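Local structure of ribose ABC transporter, substrate binding protein (Conexibacter woesei, 4KQ9) at residues 90-95 and 104-109; 133-137 and 152-156; 140-146 and 168-172; 231-235 and 279-285; 249-253 and 272-276. The protein probably binds ribose or a related sugar in the periplasm and delivers it to an ABC transporter. The protein carries 1 engineered substitution. The contacts are given in a common frame with arbitrary orientation. Where two conformers were deposited one is given. Residue numbers count along the deposited sequence, not the author numbering.

Interaction 1 (90-95 and 104-109)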
# COMPACT_ATOMS: atom_id res chain seq x y z
N PRO A 90 -13.18 6.18 19.48
CA PRO A 90 -11.78 5.82 19.17
C PRO A 90 -11.70 5.54 17.66
O PRO A 90 -12.55 4.81 17.14
CB PRO A 90 -11.58 4.50 19.89
CG PRO A 90 -12.85 4.20 20.63
CD PRO A 90 -13.92 5.13 20.18
N VAL A 91 -10.71 6.14 16.99
CA VAL A 91 -10.56 6.01 15.54
C VAL A 91 -9.22 5.36 15.18
O VAL A 91 -8.20 5.77 15.67
CB VAL A 91 -10.55 7.37 14.89
CG1 VAL A 91 -10.28 7.29 13.40
CG2 VAL A 91 -11.88 8.08 15.16
N ILE A 92 -9.23 4.41 14.25
CA ILE A 92 -7.99 3.85 13.75
C ILE A 92 -7.97 4.20 12.26
O ILE A 92 -8.92 3.91 11.56
CB ILE A 92 -7.90 2.32 13.94
CG1 ILE A 92 -7.79 1.98 15.44
CG2 ILE A 92 -6.69 1.74 13.17
CD1 ILE A 92 -7.85 0.48 15.71
N LEU A 93 -6.88 4.77 11.80
CA LEU A 93 -6.66 4.93 10.40
C LEU A 93 -6.05 3.65 9.84
O LEU A 93 -5.20 3.00 10.48
CB LEU A 93 -5.73 6.11 10.13
CG LEU A 93 -6.30 7.38 10.72
CD1 LEU A 93 -5.20 8.41 10.76
CD2 LEU A 93 -7.54 7.77 9.93
N LEU A 94 -6.43 3.32 8.61
CA LEU A 94 -6.09 2.00 8.07
C LEU A 94 -5.63 2.13 6.62
O LEU A 94 -6.36 2.70 5.80
CB LEU A 94 -7.29 1.06 8.22
CG LEU A 94 -7.08 -0.35 7.72
CD1 LEU A 94 -5.87 -1.02 8.29
CD2 LEU A 94 -8.26 -1.27 7.93
N ALA A 95 -4.44 1.62 6.34
CA ALA A 95 -3.69 1.62 5.03
C ALA A 95 -3.09 2.97 4.59
O ALA A 95 -1.97 3.04 4.03
CB ALA A 95 -4.51 1.00 3.92
N GLN A 104 -6.20 10.30 16.63
CA GLN A 104 -6.50 8.90 16.39
C GLN A 104 -5.79 8.01 17.40
O GLN A 104 -4.66 8.31 17.87
CB GLN A 104 -6.18 8.50 14.94
CG GLN A 104 -4.72 8.35 14.56
CD GLN A 104 -4.08 9.68 14.26
OE1 GLN A 104 -4.77 10.70 14.21
NE2 GLN A 104 -2.75 9.69 14.05
N LEU A 105 -6.45 6.93 17.70
CA LEU A 105 -5.88 5.83 18.48
C LEU A 105 -4.64 5.21 17.85
O LEU A 105 -3.64 4.95 18.55
CB LEU A 105 -6.96 4.77 18.68
CG LEU A 105 -6.71 3.65 19.68
CD1 LEU A 105 -6.83 4.20 21.09
CD2 LEU A 105 -7.67 2.48 19.42
N SER A 106 -4.70 4.93 16.53
CA SER A 106 -3.56 4.44 15.81
C SER A 106 -3.73 4.61 14.28
O SER A 106 -4.84 4.87 13.77
CB SER A 106 -3.34 2.95 16.14
OG SER A 106 -2.09 2.51 15.66
N PHE A 107 -2.61 4.44 13.58
CA PHE A 107 -2.51 4.36 12.13
C PHE A 107 -1.84 3.03 11.81
O PHE A 107 -0.70 2.80 12.14
CB PHE A 107 -1.75 5.54 11.59
CG PHE A 107 -1.44 5.47 10.13
CD1 PHE A 107 -2.19 4.71 9.25
CD2 PHE A 107 -0.38 6.20 9.64
CE1 PHE A 107 -1.83 4.62 7.90
CE2 PHE A 107 -0.04 6.14 8.30
CZ PHE A 107 -0.77 5.37 7.41
N VAL A 108 -2.62 2.10 11.29
CA VAL A 108 -2.22 0.76 10.94
C VAL A 108 -2.03 0.77 9.43
O VAL A 108 -2.97 1.09 8.67
CB VAL A 108 -3.32 -0.26 11.33
CG1 VAL A 108 -3.07 -1.64 10.79
CG2 VAL A 108 -3.43 -0.39 12.83
N GLY A 109 -0.83 0.38 8.98
CA GLY A 109 -0.61 0.31 7.55
C GLY A 109 0.88 0.24 7.21
O GLY A 109 1.76 0.23 8.08
O HOH W 1 -9.26 7.92 18.63
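Leu105 is the knob at the start of this strand pair: its CD2 settles into a shallow hollow between Pro90 CB, 4.4 Å away, and Ile92 CG1, 4.0 Å away. Further along the same face, Ile92 CG2 meets Val108 CG2 at 3.9 Å and Leu94 CD1 leans over to Val108 CG1 at 3.8 Å, so that Val108 fits between the side chains of Ile92 and Leu94, two neighbours on the same face of strand 91-94; helix 247-264 covers this surface. On the other face Leu93 fills the space between Gln104 and Phe107, with Leu93 CD1 3.8 Å from Gln104 CG and Leu93 CB 3.9 Å from Phe107 CD1. Between these two layers runs the parallel ladder: Leu93 N to Ser106 O, Val108 N to Leu93 O and Ala95 N to Val108 O, each 2.8 Å. At its beginning Val91 O takes Leu105 N at 2.9 Å, while Ser106 N stays 3.7 Å from Val91 O. At the far end a CB on Gly109 would come 3.1 Å from Ala95 CA, a gap too tight for a side chain. Neighbouring parallel strands with helices against the sheet are characteristic of Rossmann-like alpha/beta domains, such as the two of a type I periplasmic binding protein.

Interaction 2 (133-137 and 152-156)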
# COMPACT_ATOMS: atom_id res chain seq x y z
N VAL A 133 20.08 3.28 -12.90
CA VAL A 133 18.64 3.07 -12.62
C VAL A 133 17.86 4.34 -13.01
O VAL A 133 18.40 5.45 -12.94
CB VAL A 133 18.41 2.73 -11.15
CG1 VAL A 133 18.80 3.91 -10.27
CG2 VAL A 133 16.93 2.42 -10.87
N ALA A 134 16.60 4.17 -13.39
CA ALA A 134 15.68 5.24 -13.53
C ALA A 134 14.46 4.98 -12.66
O ALA A 134 14.13 3.82 -12.31
CB ALA A 134 15.23 5.40 -14.97
N MSE A 135 13.81 6.07 -12.30
CA MSE A 135 12.67 6.02 -11.40
C MSE A 135 11.51 6.63 -12.09
O MSE A 135 11.60 7.78 -12.57
CB MSE A 135 13.04 6.75 -10.08
CG MSE A 135 14.10 5.97 -9.33
SE MSE A 135 14.50 6.93 -7.61
CE MSE A 135 12.71 6.83 -6.72
N VAL A 136 10.43 5.89 -12.14
CA VAL A 136 9.14 6.35 -12.65
C VAL A 136 8.17 6.40 -11.49
O VAL A 136 7.53 5.38 -11.10
CB VAL A 136 8.63 5.48 -13.82
CG1 VAL A 136 7.19 5.87 -14.28
CG2 VAL A 136 9.61 5.52 -15.01
N ASN A 137 8.03 7.58 -10.94
CA ASN A 137 7.24 7.80 -9.75
C ASN A 137 5.85 8.08 -10.19
O ASN A 137 5.66 8.43 -11.34
CB ASN A 137 7.79 8.94 -8.90
CG ASN A 137 9.20 8.72 -8.39
OD1 ASN A 137 9.42 8.03 -7.36
ND2 ASN A 137 10.17 9.35 -9.04
N ALA A 152 14.24 5.10 -1.47
CA ALA A 152 14.95 4.41 -2.51
C ALA A 152 16.19 5.20 -2.96
O ALA A 152 17.24 4.62 -3.19
CB ALA A 152 14.04 4.10 -3.72
N ARG A 153 16.05 6.50 -3.06
CA ARG A 153 17.19 7.32 -3.43
C ARG A 153 18.35 7.16 -2.41
O ARG A 153 19.56 7.14 -2.81
CB ARG A 153 16.77 8.78 -3.50
CG ARG A 153 15.81 9.09 -4.61
CD ARG A 153 15.40 10.52 -4.62
NE ARG A 153 14.35 10.70 -5.63
CZ ARG A 153 13.08 10.96 -5.34
NH1 ARG A 153 12.67 11.10 -4.04
NH2 ARG A 153 12.22 11.07 -6.33
N GLU A 154 18.00 7.07 -1.12
CA GLU A 154 19.02 6.88 -0.10
C GLU A 154 19.78 5.57 -0.29
O GLU A 154 21.02 5.52 -0.10
CB GLU A 154 18.42 6.91 1.31
CG GLU A 154 18.02 8.31 1.79
CD GLU A 154 17.16 8.26 3.07
OE1 GLU A 154 17.17 7.23 3.78
OE2 GLU A 154 16.46 9.26 3.38
N VAL A 155 19.08 4.49 -0.63
CA VAL A 155 19.73 3.22 -0.88
C VAL A 155 20.63 3.38 -2.10
O VAL A 155 21.77 2.96 -2.03
CB VAL A 155 18.77 2.05 -1.05
CG1 VAL A 155 19.47 0.81 -1.52
CG2 VAL A 155 18.06 1.75 0.26
N PHE A 156 20.16 4.01 -3.20
CA PHE A 156 20.97 4.06 -4.41
C PHE A 156 22.29 4.85 -4.13
O PHE A 156 23.38 4.47 -4.59
CB PHE A 156 20.16 4.64 -5.61
CG PHE A 156 19.01 3.74 -6.07
CD1 PHE A 156 19.19 2.38 -6.22
CD2 PHE A 156 17.78 4.28 -6.34
CE1 PHE A 156 18.16 1.55 -6.65
CE2 PHE A 156 16.73 3.47 -6.79
CZ PHE A 156 16.92 2.12 -6.95
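Strand 132-136 and helix 143-159 are the first two elements of a beta-alpha-beta unit in the second domain, and here the helix runs back antiparallel over its own strand, the short axes 11.3 Å apart at an angle of 176°. Met135, a selenomethionine, has the most surface covered. Its side chain, extended as far as SE, enters the gap between Arg153 and Phe156, with SE 3.9 Å from Arg153 CG and 4.2 Å from Phe156 CE2; the selenium lies at the ring edge in a Met-aromatic contact, while Met135 CE reaches Ala152 CB at 4.3 Å. Arg153 lays its aliphatic part along this side chain and puts one face of its guanidinium over Met135 CE. The charge is met elsewhere, by salt bridges to Asp166 and Glu150, so the arginine both covers the apolar layer and ties the helix to strand 162-167. Phe156 fills the other end of the interface, where Val133 CG2 is 3.9 Å from Phe156 CZ and Val133 CG1 sits over the ring in a CH-pi contact, 4.0 Å from the centroid and 7° off the normal.

Interaction 3 (140-146 and 168-172)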
# COMPACT_ATOMS: atom_id res chain seq x y z
N ARG A 140 3.04 13.37 -7.91
CA ARG A 140 3.97 14.17 -7.11
C ARG A 140 3.27 14.57 -5.79
O ARG A 140 2.11 14.89 -5.80
CB ARG A 140 4.40 15.39 -7.96
CG ARG A 140 5.52 16.25 -7.40
CD ARG A 140 6.26 16.94 -8.54
NE ARG A 140 7.71 16.92 -8.32
CZ ARG A 140 8.60 17.04 -9.29
NH1 ARG A 140 9.87 17.03 -8.99
NH2 ARG A 140 8.22 17.20 -10.56
N GLY A 141 3.96 14.51 -4.65
CA GLY A 141 3.37 14.88 -3.35
C GLY A 141 2.54 13.80 -2.61
O GLY A 141 2.27 13.95 -1.40
N MSE A 142 2.14 12.73 -3.30
CA MSE A 142 1.45 11.60 -2.65
C MSE A 142 2.43 10.94 -1.75
O MSE A 142 3.56 10.60 -2.15
CB MSE A 142 0.90 10.54 -3.60
CG MSE A 142 -0.39 11.02 -4.25
SE MSE A 142 -1.54 9.60 -5.02
CE MSE A 142 -0.52 7.95 -4.57
N SER A 143 2.00 10.73 -0.52
CA SER A 143 2.81 10.13 0.49
C SER A 143 3.34 8.75 0.05
O SER A 143 4.51 8.42 0.31
CB SER A 143 2.00 10.02 1.78
OG SER A 143 2.80 9.42 2.80
N PHE A 144 2.50 7.96 -0.61
CA PHE A 144 2.90 6.60 -1.04
C PHE A 144 4.09 6.73 -2.01
O PHE A 144 5.05 5.97 -1.88
CB PHE A 144 1.74 5.87 -1.67
CG PHE A 144 2.11 4.60 -2.44
CD1 PHE A 144 2.51 3.45 -1.77
CD2 PHE A 144 2.02 4.55 -3.84
CE1 PHE A 144 2.82 2.26 -2.47
CE2 PHE A 144 2.33 3.36 -4.54
CZ PHE A 144 2.72 2.22 -3.86
N VAL A 145 4.06 7.75 -2.88
CA VAL A 145 5.08 8.02 -3.90
C VAL A 145 6.33 8.60 -3.32
O VAL A 145 7.46 8.06 -3.51
CB VAL A 145 4.47 8.93 -5.01
CG1 VAL A 145 5.46 9.27 -6.10
CG2 VAL A 145 3.30 8.24 -5.66
N GLU A 146 6.16 9.67 -2.53
CA GLU A 146 7.29 10.38 -1.98
C GLU A 146 8.04 9.65 -0.92
O GLU A 146 9.27 9.64 -0.91
CB GLU A 146 6.84 11.76 -1.46
CG GLU A 146 6.19 12.61 -2.54
CD GLU A 146 7.13 13.00 -3.69
OE1 GLU A 146 8.36 12.59 -3.73
OE2 GLU A 146 6.64 13.74 -4.59
N TYR A 168 8.19 12.05 -12.44
CA TYR A 168 6.89 11.94 -11.72
C TYR A 168 5.92 11.87 -12.84
O TYR A 168 6.24 12.31 -13.91
CB TYR A 168 6.65 13.12 -10.80
CG TYR A 168 7.44 13.04 -9.57
CD1 TYR A 168 8.76 13.52 -9.51
CD2 TYR A 168 6.90 12.49 -8.45
CE1 TYR A 168 9.49 13.42 -8.35
CE2 TYR A 168 7.60 12.42 -7.28
CZ TYR A 168 8.89 12.91 -7.23
OH TYR A 168 9.59 12.79 -6.08
N THR A 169 4.79 11.19 -12.67
CA THR A 169 3.83 10.94 -13.72
C THR A 169 2.45 11.44 -13.20
O THR A 169 2.34 11.80 -12.02
CB THR A 169 3.67 9.42 -14.09
OG1 THR A 169 3.51 8.64 -12.90
CG2 THR A 169 4.87 8.85 -14.85
N LYS A 170 1.40 11.37 -14.01
CA LYS A 170 0.10 11.94 -13.63
C LYS A 170 -0.51 11.09 -12.55
O LYS A 170 -1.04 11.58 -11.55
CB LYS A 170 -0.88 11.98 -14.85
N ALA A 171 -0.41 9.78 -12.76
CA ALA A 171 -0.87 8.80 -11.81
C ALA A 171 -0.19 7.46 -12.09
O ALA A 171 0.44 7.24 -13.14
CB ALA A 171 -2.40 8.65 -11.92
N ILE A 172 -0.43 6.51 -11.20
CA ILE A 172 0.10 5.18 -11.45
C ILE A 172 -0.85 4.38 -12.34
O ILE A 172 -1.72 3.71 -11.80
CB ILE A 172 0.43 4.43 -10.12
CG1 ILE A 172 1.36 5.29 -9.29
CG2 ILE A 172 0.96 3.01 -10.47
CD1 ILE A 172 1.61 4.82 -7.88
O HOH W 2 2.94 14.03 -10.60
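Val145, on the first turn of helix 143-159, is the apolar centre of this contact, reaching both ends of the 168-172 loop: its CG1 is 4.0 Å from Tyr168 CE2 and its CG2 4.4 Å from Ile172 CD1. The same Ile172 CD1 touches the edge of the Phe144 ring, 3.7 Å from Phe144 CE2, which extends the apolar patch along the helix. Tyr168 has the largest area covered, since its ring passes from this patch into a polar setting. Arg140 lays its guanidinium flat on the ring, centres 4.2 Å apart and planes at 21°, with Arg140 CZ 3.5 Å from Tyr168 CD1. At the tip of the ring, Tyr168 OH donates to Glu146 OE1 at 2.7 Å. The other carboxylate oxygen, Glu146 OE2, accepts Gly141 N at 2.8 Å, so one side chain holds both the tyrosine and the turn leading into the helix. At the polar edge a water also joins the backbones, accepting from Arg140 N at 2.8 Å and donating to Thr169 O at 2.7 Å. Both segments follow strands of one parallel sheet, 132-136 and 162-167. Loops and helix starts at these strand ends are where type I periplasmic binding proteins commonly line the cleft between domains, and glycerol bound beside Phe144 is consistent with such a pocket wall.

Interaction 4 (231-235 and 279-285)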
# COMPACT_ATOMS: atom_id res chain seq x y z
N LEU A 231 2.10 -10.50 -10.65
CA LEU A 231 2.54 -11.81 -10.25
C LEU A 231 2.85 -12.63 -11.51
O LEU A 231 3.85 -13.29 -11.56
CB LEU A 231 1.45 -12.43 -9.44
CG LEU A 231 1.22 -11.80 -8.07
CD1 LEU A 231 -0.10 -12.32 -7.50
CD2 LEU A 231 2.39 -12.01 -7.15
N ALA A 232 2.04 -12.50 -12.54
CA ALA A 232 2.29 -13.24 -13.79
C ALA A 232 3.57 -12.76 -14.48
O ALA A 232 4.43 -13.53 -14.92
CB ALA A 232 1.11 -13.06 -14.68
N ALA A 233 3.77 -11.46 -14.49
CA ALA A 233 5.02 -10.91 -15.07
C ALA A 233 6.28 -11.32 -14.32
O ALA A 233 7.33 -11.62 -14.91
CB ALA A 233 4.90 -9.38 -15.23
N VAL A 234 6.18 -11.36 -12.99
CA VAL A 234 7.27 -11.81 -12.19
C VAL A 234 7.53 -13.28 -12.49
O VAL A 234 8.69 -13.64 -12.65
CB VAL A 234 7.04 -11.61 -10.69
CG1 VAL A 234 8.15 -12.28 -9.90
CG2 VAL A 234 7.10 -10.11 -10.37
N ARG A 235 6.47 -14.08 -12.57
CA ARG A 235 6.62 -15.50 -12.90
C ARG A 235 7.27 -15.62 -14.28
O ARG A 235 8.23 -16.38 -14.42
CB ARG A 235 5.31 -16.27 -12.90
CG ARG A 235 4.89 -16.70 -11.54
CD ARG A 235 3.66 -17.62 -11.45
NE ARG A 235 2.50 -16.90 -11.96
CZ ARG A 235 1.48 -16.43 -11.26
NH1 ARG A 235 1.41 -16.60 -9.94
NH2 ARG A 235 0.50 -15.77 -11.90
N ILE A 279 8.26 -10.43 -3.68
CA ILE A 279 8.01 -11.55 -4.54
C ILE A 279 8.92 -11.35 -5.73
O ILE A 279 8.76 -10.34 -6.39
CB ILE A 279 6.56 -11.50 -5.02
CG1 ILE A 279 5.62 -11.37 -3.83
CG2 ILE A 279 6.22 -12.71 -5.85
CD1 ILE A 279 4.21 -11.60 -4.22
N ASP A 280 9.89 -12.25 -5.97
CA ASP A 280 10.76 -12.13 -7.13
C ASP A 280 10.73 -13.39 -7.97
O ASP A 280 10.10 -14.39 -7.60
CB ASP A 280 12.16 -11.63 -6.76
CG ASP A 280 13.01 -12.71 -6.04
OD1 ASP A 280 13.19 -13.80 -6.61
OD2 ASP A 280 13.50 -12.44 -4.93
N THR A 281 11.30 -13.31 -9.15
CA THR A 281 11.21 -14.39 -10.11
C THR A 281 11.73 -15.71 -9.50
O THR A 281 11.06 -16.72 -9.61
CB THR A 281 11.94 -14.04 -11.44
OG1 THR A 281 11.44 -12.79 -11.97
CG2 THR A 281 11.68 -15.16 -12.51
N GLU A 282 12.84 -15.66 -8.77
CA GLU A 282 13.39 -16.85 -8.12
C GLU A 282 12.56 -17.39 -6.93
O GLU A 282 12.56 -18.58 -6.71
CB GLU A 282 14.84 -16.64 -7.67
CG GLU A 282 15.14 -15.47 -6.74
N THR A 283 11.84 -16.55 -6.19
CA THR A 283 11.21 -17.02 -4.95
C THR A 283 9.73 -17.14 -4.99
O THR A 283 9.13 -17.68 -4.03
CB THR A 283 11.56 -16.06 -3.78
OG1 THR A 283 11.19 -14.69 -4.11
CG2 THR A 283 13.06 -16.11 -3.56
N ILE A 284 9.10 -16.64 -6.06
CA ILE A 284 7.64 -16.41 -6.05
C ILE A 284 6.82 -17.64 -5.69
O ILE A 284 5.90 -17.60 -4.86
CB ILE A 284 7.12 -15.70 -7.36
CG1 ILE A 284 5.61 -15.50 -7.36
CG2 ILE A 284 7.46 -16.50 -8.62
CD1 ILE A 284 5.11 -14.54 -8.45
N ASP A 285 7.11 -18.75 -6.35
CA ASP A 285 6.28 -19.94 -6.14
C ASP A 285 6.44 -20.51 -4.69
O ASP A 285 5.45 -20.84 -4.04
CB ASP A 285 6.54 -20.97 -7.27
CG ASP A 285 6.20 -20.40 -8.70
OD1 ASP A 285 5.05 -19.87 -8.92
OD2 ASP A 285 7.10 -20.45 -9.59
O HOH W 3 8.91 -17.87 -11.47
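Val234 projects its CG1 over the bend that follows strand 277-280, 3.4 Å from Asp280 C and 4.1 Å from Ile284 CD1, and has more surface covered than any other residue of the contact. Ile284 answers from the start of the next helix: its CD1 lies across helix 228-236, 3.6 Å from Leu231 O and 3.9 Å from Leu231 CD2, and also reaches Arg235 CG at 3.8 Å. Leu231 completes the apolar cluster on the strand side, where its CD2 meets Ile279 CD1 at 3.5 Å. The bend itself is short. Asp280 O accepts Thr283 N at 3.1 Å and, more weakly, Ile284 N at 2.9 Å, which turns the chain so that Ile279 and Ile284 address the same helix. Polar links lie at the edge of the cluster, near the helix C-terminus. Thr281 OG1 donates to Val234 O at 3.0 Å, giving this last-turn carbonyl a side-chain partner. Close by, a water donates to Thr281 O at 3.1 Å and weakly to Arg235 O at 3.4 Å. Strand 277-280 pairs antiparallel with strand 241-244, which Val234 also touches through Thr242. A helix of the second domain thus packs against the two-stranded unit in which 241-244 leads the chain out to the first domain and 277-280 brings it back, a pair of crossings characteristic of type I periplasmic binding proteins.

Interaction 5 (249-253 and 272-276)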
# COMPACT_ATOMS: atom_id res chain seq x y z
N GLU A 249 -4.19 -9.12 5.81
CA GLU A 249 -3.64 -8.99 7.12
C GLU A 249 -3.87 -7.63 7.76
O GLU A 249 -4.05 -7.55 9.00
CB GLU A 249 -2.17 -9.30 7.07
CG GLU A 249 -1.57 -9.69 8.40
CD GLU A 249 -0.21 -10.43 8.33
OE1 GLU A 249 0.39 -10.71 7.23
OE2 GLU A 249 0.24 -10.81 9.44
N GLN A 250 -3.78 -6.55 6.97
CA GLN A 250 -4.03 -5.26 7.49
C GLN A 250 -5.41 -5.22 8.19
O GLN A 250 -5.57 -4.62 9.28
CB GLN A 250 -3.97 -4.18 6.41
CG GLN A 250 -2.57 -3.96 5.86
CD GLN A 250 -2.40 -2.57 5.26
OE1 GLN A 250 -2.89 -1.60 5.80
NE2 GLN A 250 -1.71 -2.48 4.16
N GLY A 251 -6.40 -5.76 7.50
CA GLY A 251 -7.79 -5.76 8.00
C GLY A 251 -7.93 -6.50 9.31
O GLY A 251 -8.55 -6.00 10.22
N GLY A 252 -7.25 -7.64 9.42
CA GLY A 252 -7.25 -8.43 10.65
C GLY A 252 -6.57 -7.70 11.80
O GLY A 252 -7.04 -7.69 12.92
N ILE A 253 -5.45 -7.09 11.51
CA ILE A 253 -4.68 -6.40 12.52
C ILE A 253 -5.46 -5.21 13.04
O ILE A 253 -5.51 -5.00 14.28
CB ILE A 253 -3.29 -5.97 11.97
CG1 ILE A 253 -2.36 -7.16 11.86
CG2 ILE A 253 -2.61 -4.96 12.88
CD1 ILE A 253 -1.09 -6.86 11.05
N ILE A 272 1.37 1.48 13.75
CA ILE A 272 1.64 0.01 13.73
C ILE A 272 1.89 -0.34 12.26
O ILE A 272 0.98 -0.21 11.46
CB ILE A 272 0.42 -0.76 14.28
CG1 ILE A 272 0.19 -0.43 15.76
CG2 ILE A 272 0.53 -2.24 13.95
CD1 ILE A 272 -1.16 -0.81 16.33
N PHE A 273 3.16 -0.64 11.93
CA PHE A 273 3.58 -1.02 10.59
C PHE A 273 3.15 -2.47 10.39
O PHE A 273 3.35 -3.30 11.27
CB PHE A 273 5.09 -0.94 10.47
CG PHE A 273 5.63 0.43 10.66
CD1 PHE A 273 5.23 1.47 9.87
CD2 PHE A 273 6.59 0.67 11.63
CE1 PHE A 273 5.78 2.76 10.03
CE2 PHE A 273 7.15 1.94 11.79
CZ PHE A 273 6.77 3.00 10.98
N THR A 274 2.48 -2.73 9.27
CA THR A 274 1.99 -4.01 8.89
C THR A 274 2.98 -4.69 7.97
O THR A 274 3.71 -4.02 7.32
CB THR A 274 0.58 -3.86 8.24
OG1 THR A 274 0.58 -2.81 7.26
CG2 THR A 274 -0.44 -3.45 9.32
N PRO A 275 2.99 -6.02 7.93
CA PRO A 275 3.93 -6.77 7.13
C PRO A 275 3.80 -6.49 5.63
O PRO A 275 2.75 -6.17 5.13
CB PRO A 275 3.61 -8.23 7.43
CG PRO A 275 2.56 -8.27 8.41
CD PRO A 275 2.05 -6.88 8.63
N VAL A 276 4.94 -6.50 4.97
CA VAL A 276 5.00 -6.51 3.51
C VAL A 276 5.84 -7.72 3.10
O VAL A 276 6.68 -8.17 3.90
CB VAL A 276 5.61 -5.22 2.94
CG1 VAL A 276 4.86 -4.00 3.38
CG2 VAL A 276 7.11 -5.06 3.23
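This is a helix-to-strand contact in the first domain, where helix 247-264 lies against the last strand of the six-stranded parallel sheet and the chain that leaves it. No hydrogen bond joins the two segments; side chains make the interface. Ile253 has the largest share on the helix, its CG2 4.3 Å from Ile272 CG2 and its CD1 3.9 Å from Thr274 CG2 and 4.0 Å from Pro275 CD. One isoleucine therefore spans the passage from the strand into the extended segment beyond it. Residues 274-276 lead from strand 271-273 of this domain to strand 277-280 of the other, so the contact lies at one of the three chain crossings of the hinge that define the type I periplasmic binding protein fold. Glu249, one helical turn before Ile253, reaches out from the helix to Pro275, with OE1 3.5 Å from Pro275 CG; its backbone is also hydrogen-bonded to that of Cys296, the disulfide partner of Cys246. On another side of the helix Gln250 brings its amide near Thr274, CD to OG1 3.6 Å, a packing approach without a hydrogen bond; Gln250 NE2 is instead hydrogen-bonded to Gln245 O. Thr274 is the most covered residue of the second segment: its methyl group meets Ile253, its hydroxyl faces Gln250, and its carbonyl oxygen is hydrogen-bonded to a bound glycerol.

Interactions 1 and 5 share the sheet of the first domain: Phe107 O and Ile272 N, 2.9 Å apart, and Gly109 N and Ile272 O, 3.1 Å apart, join strands 106-109 and 271-273, and Gln250 OE1 packs 3.4 Å from Ala95 CA. Across the cleft, interactions 2 and 3 both use helix 143-159 and meet directly, with Asn137 O 2.7 Å from Thr169 OG1. The closest approach between these two groups is about 7 Å, nearest atoms, from interaction 1 to interaction 3. Interaction 4, centred about 22 Å from interaction 5, brackets it in sequence. Glycerol, probably from the crystallisation liquor, lies about 3 Å from the side chain of Gln104 and, at a separate site, about 3 Å from that of Phe144.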